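Long-range contact in tail spike protein gp49 (Pseudomonas phage LKA1, PDB 4RU4), which forms the trimeric tailspike of the phage and probably acts as a lyase that cleaves the O-specific polysaccharide of its Pseudomonas host during entry: residues Thr523-Phe536 with Ser571-Phe585. Residues are numbered along the deposited sequence; the frame is centred on the assembly and turned at random.
Sequences TATNASSVTAPVTF and SGATLGLFTDDGTNF
Strands 529-535 and 572-578 pair antiparallel in the C-terminal Ig-like domain, and the loops following F578 and preceding S529 extend the contact. V530, A532 and V534 form hydrogen-bonded pairs with L577, L575 and A573; beyond them F536 N donates to S571 O, T579 N to S528 O (2.8 Å) and F585 N to A527 O (3.0 Å). Three phenyl rings mark the two ends. The F536 ring lies over glycine backbone, G572 CA standing 3.5 Å from its centroid. S529 CB sits over one face of F578, 3.5 Å from the ring centroid, while T531 CG2 approaches the ring obliquely. F585 is sandwiched: T523 CG2 stands 3.6 Å from its centroid, almost on the ring normal, and T579 CG2 covers the opposite face. With OG1 between backbone N and carbonyl carbon (chi1 55°), T523 directs this methyl at the ring and bonds S587 and V589 through the hydroxyl. On the inner face V534 CG2 meets L575 CD1 at 3.7 Å. There V530, A532, V534, L575 and L577 pack against strands 510-522 and 590-600, as in a beta sandwich; strand 562-568 flanks 572-578 on its other edge, and S528 OG bonds Y555 of a neighbouring subunit.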
loop_
_atom_site.group_PDB
_atom_site.type_symbol
_atom_site.label_atom_id
_atom_site.label_comp_id
_atom_site.label_asym_id
_atom_site.label_seq_id
_atom_site.Cartn_x
_atom_site.Cartn_y
_atom_site.Cartn_z
ATOM N N THR B 523 53.493 8.697 -17.288
ATOM C CA THR B 523 54.332 8.089 -18.309
ATOM C C THR B 523 55.821 8.073 -17.899
ATOM O O THR B 523 56.261 8.841 -17.039
ATOM C CB THR B 523 54.140 8.782 -19.670
ATOM O OG1 THR B 523 54.368 10.192 -19.535
ATOM C CG2 THR B 523 52.711 8.540 -20.174
ATOM N N ALA B 524 56.579 7.154 -18.483
ATOM C CA ALA B 524 58.033 7.146 -18.309
ATOM C C ALA B 524 58.681 7.338 -19.671
ATOM O O ALA B 524 58.193 6.792 -20.660
ATOM C CB ALA B 524 58.496 5.826 -17.686
ATOM N N THR B 525 59.770 8.104 -19.722
ATOM C CA THR B 525 60.395 8.427 -20.989
ATOM C C THR B 525 61.128 7.247 -21.611
ATOM O O THR B 525 61.546 7.324 -22.770
ATOM C CB THR B 525 61.361 9.632 -20.903
ATOM O OG1 THR B 525 62.454 9.312 -20.034
ATOM C CG2 THR B 525 60.630 10.871 -20.389
ATOM N N ASN B 526 61.261 6.150 -20.861
ATOM C CA ASN B 526 61.970 4.982 -21.378
ATOM C C ASN B 526 61.025 3.804 -21.690
ATOM O O ASN B 526 61.471 2.670 -21.799
ATOM C CB ASN B 526 63.067 4.548 -20.386
ATOM C CG ASN B 526 62.503 4.176 -19.017
ATOM O OD1 ASN B 526 61.278 4.096 -18.821
ATOM N ND2 ASN B 526 63.392 3.937 -18.065
ATOM N N ALA B 527 59.721 4.069 -21.801
ATOM C CA ALA B 527 58.766 3.023 -22.167
ATOM C C ALA B 527 57.648 3.594 -23.029
ATOM O O ALA B 527 57.413 4.809 -23.023
ATOM C CB ALA B 527 58.191 2.346 -20.910
ATOM N N SER B 528 56.954 2.718 -23.753
ATOM C CA SER B 528 55.892 3.155 -24.658
ATOM C C SER B 528 54.542 2.920 -23.997
ATOM O O SER B 528 53.493 3.035 -24.640
ATOM C CB SER B 528 55.959 2.377 -25.974
ATOM O OG SER B 528 55.525 1.045 -25.778
ATOM N N SER B 529 54.571 2.586 -22.709
ATOM C CA SER B 529 53.337 2.299 -21.986
ATOM C C SER B 529 53.448 2.497 -20.479
ATOM O O SER B 529 54.543 2.551 -19.921
ATOM C CB SER B 529 52.858 0.866 -22.284
ATOM O OG SER B 529 53.759 -0.105 -21.771
ATOM N N VAL B 530 52.291 2.604 -19.832
ATOM C CA VAL B 530 52.204 2.618 -18.371
ATOM C C VAL B 530 50.881 1.946 -18.042
ATOM O O VAL B 530 49.919 2.102 -18.771
ATOM C CB VAL B 530 52.317 4.057 -17.775
ATOM C CG1 VAL B 530 51.326 5.021 -18.418
ATOM C CG2 VAL B 530 52.188 4.031 -16.248
ATOM N N THR B 531 50.865 1.121 -17.001
ATOM C CA THR B 531 49.672 0.372 -16.638
ATOM C C THR B 531 49.381 0.559 -15.166
ATOM O O THR B 531 50.256 0.980 -14.407
ATOM C CB THR B 531 49.853 -1.154 -16.907
ATOM O OG1 THR B 531 50.909 -1.672 -16.091
ATOM C CG2 THR B 531 50.185 -1.410 -18.372
ATOM N N ALA B 532 48.160 0.225 -14.757
ATOM C CA ALA B 532 47.772 0.290 -13.353
ATOM C C ALA B 532 46.649 -0.709 -13.107
ATOM O O ALA B 532 45.682 -0.776 -13.860
ATOM C CB ALA B 532 47.318 1.690 -12.978
ATOM N N PRO B 533 46.771 -1.489 -12.040
ATOM C CA PRO B 533 45.752 -2.510 -11.825
ATOM C C PRO B 533 44.542 -1.941 -11.101
ATOM O O PRO B 533 44.655 -0.984 -10.328
ATOM C CB PRO B 533 46.483 -3.554 -10.971
ATOM C CG PRO B 533 47.456 -2.748 -10.170
ATOM C CD PRO B 533 47.874 -1.577 -11.063
ATOM N N VAL B 534 43.383 -2.526 -11.388
ATOM C CA VAL B 534 42.132 -2.196 -10.722
ATOM C C VAL B 534 41.533 -3.506 -10.222
ATOM O O VAL B 534 41.556 -4.496 -10.939
ATOM C CB VAL B 534 41.177 -1.523 -11.735
ATOM C CG1 VAL B 534 39.744 -1.632 -11.308
ATOM C CG2 VAL B 534 41.591 -0.052 -11.939
ATOM N N THR B 535 41.042 -3.532 -8.984
ATOM C CA THR B 535 40.263 -4.668 -8.503
ATOM C C THR B 535 38.849 -4.139 -8.280
ATOM O O THR B 535 38.670 -3.198 -7.524
ATOM C CB THR B 535 40.820 -5.206 -7.162
ATOM O OG1 THR B 535 42.177 -5.624 -7.325
ATOM C CG2 THR B 535 39.988 -6.379 -6.649
ATOM N N PHE B 536 37.853 -4.734 -8.932
ATOM C CA PHE B 536 36.486 -4.223 -8.847
ATOM C C PHE B 536 35.931 -4.353 -7.427
ATOM O O PHE B 536 36.185 -5.356 -6.732
ATOM C CB PHE B 536 35.557 -4.992 -9.784
ATOM C CG PHE B 536 35.998 -5.011 -11.236
ATOM C CD1 PHE B 536 36.592 -3.898 -11.829
ATOM C CD2 PHE B 536 35.819 -6.159 -12.004
ATOM C CE1 PHE B 536 36.979 -3.931 -13.177
ATOM C CE2 PHE B 536 36.211 -6.199 -13.331
ATOM C CZ PHE B 536 36.795 -5.084 -13.922
ATOM N N SER B 571 37.023 -10.164 -11.904
ATOM C CA SER B 571 37.312 -9.480 -10.654
ATOM C C SER B 571 38.104 -8.191 -10.807
ATOM O O SER B 571 38.249 -7.438 -9.842
ATOM C CB SER B 571 38.066 -10.421 -9.710
ATOM O OG SER B 571 39.290 -10.802 -10.296
ATOM N N GLY B 572 38.669 -7.953 -11.983
ATOM C CA GLY B 572 39.433 -6.727 -12.173
ATOM C C GLY B 572 39.960 -6.550 -13.580
ATOM O O GLY B 572 39.571 -7.284 -14.500
ATOM N N ALA B 573 40.832 -5.561 -13.748
ATOM C CA ALA B 573 41.415 -5.257 -15.052
ATOM C C ALA B 573 42.746 -4.541 -14.855
ATOM O O ALA B 573 42.958 -3.867 -13.835
ATOM C CB ALA B 573 40.473 -4.374 -15.873
ATOM N N THR B 574 43.637 -4.682 -15.825
ATOM C CA THR B 574 44.852 -3.878 -15.833
ATOM C C THR B 574 44.734 -2.751 -16.850
ATOM O O THR B 574 44.778 -2.973 -18.063
ATOM C CB THR B 574 46.087 -4.725 -16.085
ATOM O OG1 THR B 574 46.225 -5.643 -15.005
ATOM C CG2 THR B 574 47.334 -3.845 -16.137
ATOM N N LEU B 575 44.540 -1.534 -16.348
ATOM C CA LEU B 575 44.353 -0.389 -17.215
ATOM C C LEU B 575 45.695 -0.104 -17.866
ATOM O O LEU B 575 46.746 -0.322 -17.252
ATOM C CB LEU B 575 43.918 0.815 -16.385
ATOM C CG LEU B 575 42.657 0.649 -15.539
ATOM C CD1 LEU B 575 42.306 2.006 -14.881
ATOM C CD2 LEU B 575 41.496 0.131 -16.383
ATOM N N GLY B 576 45.674 0.378 -19.102
ATOM C CA GLY B 576 46.914 0.668 -19.794
ATOM C C GLY B 576 46.847 1.870 -20.705
ATOM O O GLY B 576 45.802 2.152 -21.280
ATOM N N LEU B 577 47.970 2.571 -20.848
ATOM C CA LEU B 577 48.088 3.641 -21.832
ATOM C C LEU B 577 49.333 3.336 -22.674
ATOM O O LEU B 577 50.435 3.291 -22.126
ATOM C CB LEU B 577 48.249 4.996 -21.130
ATOM C CG LEU B 577 48.337 6.218 -22.058
ATOM C CD1 LEU B 577 46.993 6.457 -22.736
ATOM C CD2 LEU B 577 48.809 7.478 -21.305
ATOM N N PHE B 578 49.149 3.095 -23.977
ATOM C CA PHE B 578 50.211 2.541 -24.846
ATOM C C PHE B 578 50.322 3.427 -26.081
ATOM O O PHE B 578 49.311 3.721 -26.715
ATOM C CB PHE B 578 49.838 1.131 -25.345
ATOM C CG PHE B 578 49.982 0.031 -24.324
ATOM C CD1 PHE B 578 49.100 -0.079 -23.262
ATOM C CD2 PHE B 578 50.990 -0.930 -24.468
ATOM C CE1 PHE B 578 49.211 -1.118 -22.333
ATOM C CE2 PHE B 578 51.118 -1.958 -23.549
ATOM C CZ PHE B 578 50.228 -2.051 -22.467
ATOM N N THR B 579 51.524 3.853 -26.458
ATOM C CA THR B 579 51.628 4.643 -27.690
ATOM C C THR B 579 51.225 3.689 -28.817
ATOM O O THR B 579 51.510 2.476 -28.729
ATOM C CB THR B 579 53.047 5.202 -27.922
ATOM O OG1 THR B 579 53.975 4.128 -28.169
ATOM C CG2 THR B 579 53.508 6.021 -26.702
ATOM N N ASP B 580 50.530 4.177 -29.846
ATOM C CA ASP B 580 49.993 3.210 -30.820
ATOM C C ASP B 580 51.133 2.467 -31.537
ATOM O O ASP B 580 51.034 1.260 -31.796
ATOM C CB ASP B 580 49.066 3.876 -31.839
ATOM C CG ASP B 580 48.245 2.862 -32.640
ATOM O OD1 ASP B 580 47.759 1.840 -32.061
ATOM O OD2 ASP B 580 48.087 3.084 -33.859
ATOM N N ASP B 581 52.223 3.188 -31.816
ATOM C CA ASP B 581 53.308 2.635 -32.624
ATOM C C ASP B 581 54.504 2.074 -31.843
ATOM O O ASP B 581 55.489 1.624 -32.444
ATOM C CB ASP B 581 53.749 3.639 -33.720
ATOM C CG ASP B 581 54.527 4.824 -33.163
ATOM O OD1 ASP B 581 54.659 4.966 -31.929
ATOM O OD2 ASP B 581 54.986 5.641 -33.975
ATOM N N GLY B 582 54.428 2.120 -30.515
ATOM C CA GLY B 582 55.455 1.521 -29.666
ATOM C C GLY B 582 56.685 2.381 -29.465
ATOM O O GLY B 582 57.693 1.951 -28.879
ATOM N N THR B 583 56.626 3.607 -29.978
ATOM C CA THR B 583 57.632 4.612 -29.660
ATOM C C THR B 583 57.543 4.979 -28.173
ATOM O O THR B 583 56.446 5.120 -27.638
ATOM C CB THR B 583 57.422 5.876 -30.527
ATOM O OG1 THR B 583 57.522 5.530 -31.919
ATOM C CG2 THR B 583 58.466 6.934 -30.199
ATOM N N ASN B 584 58.680 5.124 -27.495
ATOM C CA ASN B 584 58.633 5.603 -26.119
ATOM C C ASN B 584 57.986 6.972 -25.993
ATOM O O ASN B 584 58.198 7.825 -26.837
ATOM C CB ASN B 584 60.040 5.689 -25.533
ATOM C CG ASN B 584 60.670 4.324 -25.312
ATOM O OD1 ASN B 584 59.981 3.308 -25.240
ATOM N ND2 ASN B 584 61.990 4.299 -25.205
ATOM N N PHE B 585 57.207 7.180 -24.930
ATOM C CA PHE B 585 56.800 8.522 -24.535
ATOM C C PHE B 585 58.054 9.393 -24.313
ATOM O O PHE B 585 59.084 8.920 -23.805
ATOM C CB PHE B 585 55.994 8.467 -23.239
ATOM C CG PHE B 585 54.592 7.957 -23.408
ATOM C CD1 PHE B 585 53.591 8.780 -23.928
ATOM C CD2 PHE B 585 54.266 6.665 -23.016
ATOM C CE1 PHE B 585 52.286 8.302 -24.068
ATOM C CE2 PHE B 585 52.970 6.181 -23.154
ATOM C CZ PHE B 585 51.982 7.005 -23.663
HETATM O O HOH W 1 63.635 6.729 -25.474
HETATM O O HOH W 2 36.832 -7.903 -7.593
#